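PDB 4AXH: Sec-alkylsulfatase from Pseudomonas sp., which hydrolyses (R)-secondary-alkyl sulfates with strict inversion of configuration, giving (S)-alcohols and sulfate at a site with two zinc ions. Local coordinates for residues Tyr177-Ile182 / Thr308-Pro313. Numbering follows the deposited sequence.
With ZN (zinc ion), chain D; ZN (zinc ion), chain C.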
ATOM      1  N   TYR A 177      18.804  18.825  -6.953  1.00 31.99           N
ATOM      2  CA  TYR A 177      17.417  18.503  -6.638  1.00 30.42           C
ATOM      3  C   TYR A 177      17.565  17.351  -5.679  1.00 34.97           C
ATOM      4  O   TYR A 177      17.973  16.274  -6.111  1.00 37.25           O
ATOM      5  CB  TYR A 177      16.635  18.026  -7.878  1.00 30.36           C
ATOM      6  CG  TYR A 177      16.391  19.059  -8.962  1.00 34.96           C
ATOM      7  CD1 TYR A 177      16.154  20.400  -8.646  1.00 36.69           C
ATOM      8  CD2 TYR A 177      16.302  18.684 -10.303  1.00 36.76           C
ATOM      9  CE1 TYR A 177      15.875  21.344  -9.638  1.00 35.00           C
ATOM     10  CE2 TYR A 177      15.992  19.616 -11.298  1.00 37.55           C
ATOM     11  CZ  TYR A 177      15.786  20.945 -10.962  1.00 39.83           C
ATOM     12  OH  TYR A 177      15.496  21.867 -11.941  1.00 36.41           O
ATOM     13  N   SER A 178      17.315  17.571  -4.379  1.00 29.95           N
ATOM     14  CA  SER A 178      17.443  16.516  -3.369  1.00 29.42           C
ATOM     15  C   SER A 178      16.539  15.310  -3.685  1.00 33.17           C
ATOM     16  O   SER A 178      16.959  14.166  -3.508  1.00 35.66           O
ATOM     17  CB  SER A 178      17.138  17.057  -1.975  1.00 31.36           C
ATOM     18  OG  SER A 178      15.784  17.464  -1.813  1.00 39.10           O
ATOM     19  N   HIS A 179      15.301  15.578  -4.134  1.00 25.51           N
ATOM     20  CA  HIS A 179      14.302  14.554  -4.436  1.00 23.93           C
ATOM     21  C   HIS A 179      13.174  15.097  -5.337  1.00 28.25           C
ATOM     22  O   HIS A 179      13.069  16.321  -5.561  1.00 26.18           O
ATOM     23  CB  HIS A 179      13.726  13.918  -3.132  1.00 22.85           C
ATOM     24  CG  HIS A 179      13.014  14.872  -2.221  1.00 24.08           C
ATOM     25  ND1 HIS A 179      13.696  15.875  -1.551  1.00 24.87           N
ATOM     26  CD2 HIS A 179      11.714  14.903  -1.850  1.00 23.68           C
ATOM     27  CE1 HIS A 179      12.788  16.480  -0.803  1.00 23.46           C
ATOM     28  NE2 HIS A 179      11.576  15.938  -0.958  1.00 23.32           N
ATOM     29  N   SER A 180      12.316  14.170  -5.809  1.00 24.97           N
ATOM     30  CA  SER A 180      11.199  14.441  -6.707  1.00 25.21           C
ATOM     31  C   SER A 180       9.932  15.094  -6.089  1.00 33.25           C
ATOM     32  O   SER A 180       8.827  14.729  -6.488  1.00 35.65           O
ATOM     33  CB  SER A 180      10.864  13.196  -7.518  1.00 25.22           C
ATOM     34  OG  SER A 180      10.496  12.132  -6.661  1.00 35.70           O
ATOM     35  N   HIS A 181      10.075  16.084  -5.174  1.00 28.09           N
ATOM     36  CA  HIS A 181       8.907  16.793  -4.623  1.00 26.40           C
ATOM     37  C   HIS A 181       8.858  18.244  -5.073  1.00 30.82           C
ATOM     38  O   HIS A 181       9.898  18.896  -5.156  1.00 30.57           O
ATOM     39  CB  HIS A 181       8.801  16.679  -3.103  1.00 25.97           C
ATOM     40  CG  HIS A 181       8.401  15.321  -2.609  1.00 28.18           C
ATOM     41  ND1 HIS A 181       8.756  14.883  -1.342  1.00 30.39           N
ATOM     42  CD2 HIS A 181       7.709  14.337  -3.226  1.00 28.55           C
ATOM     43  CE1 HIS A 181       8.273  13.647  -1.243  1.00 29.51           C
ATOM     44  NE2 HIS A 181       7.612  13.289  -2.344  1.00 28.69           N
ATOM     45  N   ILE A 182       7.649  18.740  -5.387  1.00 28.40           N
ATOM     46  CA  ILE A 182       7.435  20.092  -5.907  1.00 30.82           C
ATOM     47  C   ILE A 182       8.024  21.223  -5.053  1.00 35.01           C
ATOM     48  O   ILE A 182       8.405  22.259  -5.595  1.00 36.71           O
ATOM     49  CB  ILE A 182       5.981  20.377  -6.374  1.00 36.70           C
ATOM     50  CG1 ILE A 182       5.237  19.081  -6.771  1.00 41.66           C
ATOM     51  CG2 ILE A 182       5.977  21.377  -7.552  1.00 36.16           C
ATOM     52  CD1 ILE A 182       3.624  19.134  -6.762  1.00 65.22           C
ATOM     53  N   THR A 308      20.269  15.882   4.753  1.00 31.50           N
ATOM     54  CA  THR A 308      19.376  14.721   4.682  1.00 30.20           C
ATOM     55  C   THR A 308      18.076  14.958   3.943  1.00 33.61           C
ATOM     56  O   THR A 308      17.121  14.198   4.159  1.00 34.37           O
ATOM     57  CB  THR A 308      19.073  14.230   6.088  1.00 34.90           C
ATOM     58  OG1 THR A 308      18.302  15.230   6.761  1.00 37.91           O
ATOM     59  CG2 THR A 308      20.324  13.921   6.872  1.00 28.53           C
ATOM     60  N   ALA A 309      18.011  16.016   3.088  1.00 27.01           N
ATOM     61  CA  ALA A 309      16.807  16.366   2.334  1.00 24.50           C
ATOM     62  C   ALA A 309      15.615  16.399   3.331  1.00 27.74           C
ATOM     63  O   ALA A 309      15.709  17.121   4.335  1.00 27.11           O
ATOM     64  CB  ALA A 309      16.577  15.341   1.215  1.00 24.49           C
ATOM     65  N   ASP A 310      14.547  15.585   3.087  1.00 24.07           N
ATOM     66  CA  ASP A 310      13.352  15.421   3.950  1.00 23.96           C
ATOM     67  C   ASP A 310      13.318  14.030   4.620  1.00 30.85           C
ATOM     68  O   ASP A 310      12.257  13.604   5.125  1.00 28.06           O
ATOM     69  CB  ASP A 310      12.063  15.572   3.142  1.00 24.60           C
ATOM     70  CG  ASP A 310      11.885  16.871   2.413  1.00 27.20           C
ATOM     71  OD1 ASP A 310      12.798  17.734   2.498  1.00 28.50           O
ATOM     72  OD2 ASP A 310      10.827  17.036   1.754  1.00 24.48           O
ATOM     73  N   ASN A 311      14.486  13.323   4.597  1.00 29.50           N
ATOM     74  CA  ASN A 311      14.622  11.988   5.140  1.00 29.27           C
ATOM     75  C   ASN A 311      14.588  11.888   6.655  1.00 31.92           C
ATOM     76  O   ASN A 311      14.283  10.807   7.185  1.00 31.63           O
ATOM     77  CB  ASN A 311      15.857  11.322   4.569  1.00 29.87           C
ATOM     78  CG  ASN A 311      15.756  11.212   3.090  1.00 46.09           C
ATOM     79  OD1 ASN A 311      14.734  10.769   2.555  1.00 40.60           O
ATOM     80  ND2 ASN A 311      16.768  11.710   2.406  1.00 40.29           N
ATOM     81  N   ALA A 312      14.918  12.984   7.357  1.00 26.95           N
ATOM     82  CA  ALA A 312      14.922  12.955   8.808  1.00 26.66           C
ATOM     83  C   ALA A 312      14.635  14.334   9.373  1.00 28.73           C
ATOM     84  O   ALA A 312      15.499  14.919  10.022  1.00 29.38           O
ATOM     85  CB  ALA A 312      16.261  12.422   9.313  1.00 27.57           C
ATOM     86  N   PRO A 313      13.417  14.877   9.181  1.00 23.90           N
ATOM     87  CA  PRO A 313      13.139  16.221   9.713  1.00 23.57           C
ATOM     88  C   PRO A 313      12.782  16.237  11.213  1.00 26.94           C
ATOM     89  O   PRO A 313      12.493  15.186  11.787  1.00 26.84           O
ATOM     90  CB  PRO A 313      11.983  16.689   8.822  1.00 24.58           C
ATOM     91  CG  PRO A 313      11.244  15.460   8.474  1.00 27.15           C
ATOM     92  CD  PRO A 313      12.240  14.336   8.460  1.00 23.59           C
TER
HETATM   93 ZN    ZN D 701       9.858  15.817   0.223  1.00 39.46          ZN
HETATM   94 ZN    ZN C 700       9.988  18.946   1.252  1.00 33.36          ZN
HETATM   95  O   HOH W   1       8.714  17.561   0.297  1.00 31.68           O
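His179 sets the NE2 edge of its ring against the carboxylate of Asp310, the two flat groups turned 74° apart and joined through a zinc ion. His179 NE2 binds this zinc at 2.1 Å, whereas His181 binds the same ion through ND1, also at 2.1 Å. Asp310 OD2 binds this zinc at 2.2 Å. Asp310 OD2 also ligates the second zinc, at 2.1 Å, and so bridges the two metals, as does a water molecule. The 3.0 Å between His179 NE2 and Asp310 OD2 reflects their shared metal. The other ring nitrogen, His179 ND1, donates to Ser178 OG, 2.6 Å away and 18° out of the ring plane; Ser178, a second-shell residue itself hydrogen-bonded to Asp148, and the zinc at NE2 together limit the ring's rotation. Ala309, in the type II' turn from Thr308 to Asn311, packs its CB on Ser178 CB at 3.7 Å. Glu291 completes the first zinc site; Asp183, His184 and His355 complete the second, giving the dinuclear centre of the metallo-beta-lactamase fold. The contact is buried where the loop between strand 172-176 and helix 182-185 meets the loop following strand 305-307, at the C-terminal ends of these strands, one from each of two mixed sheets.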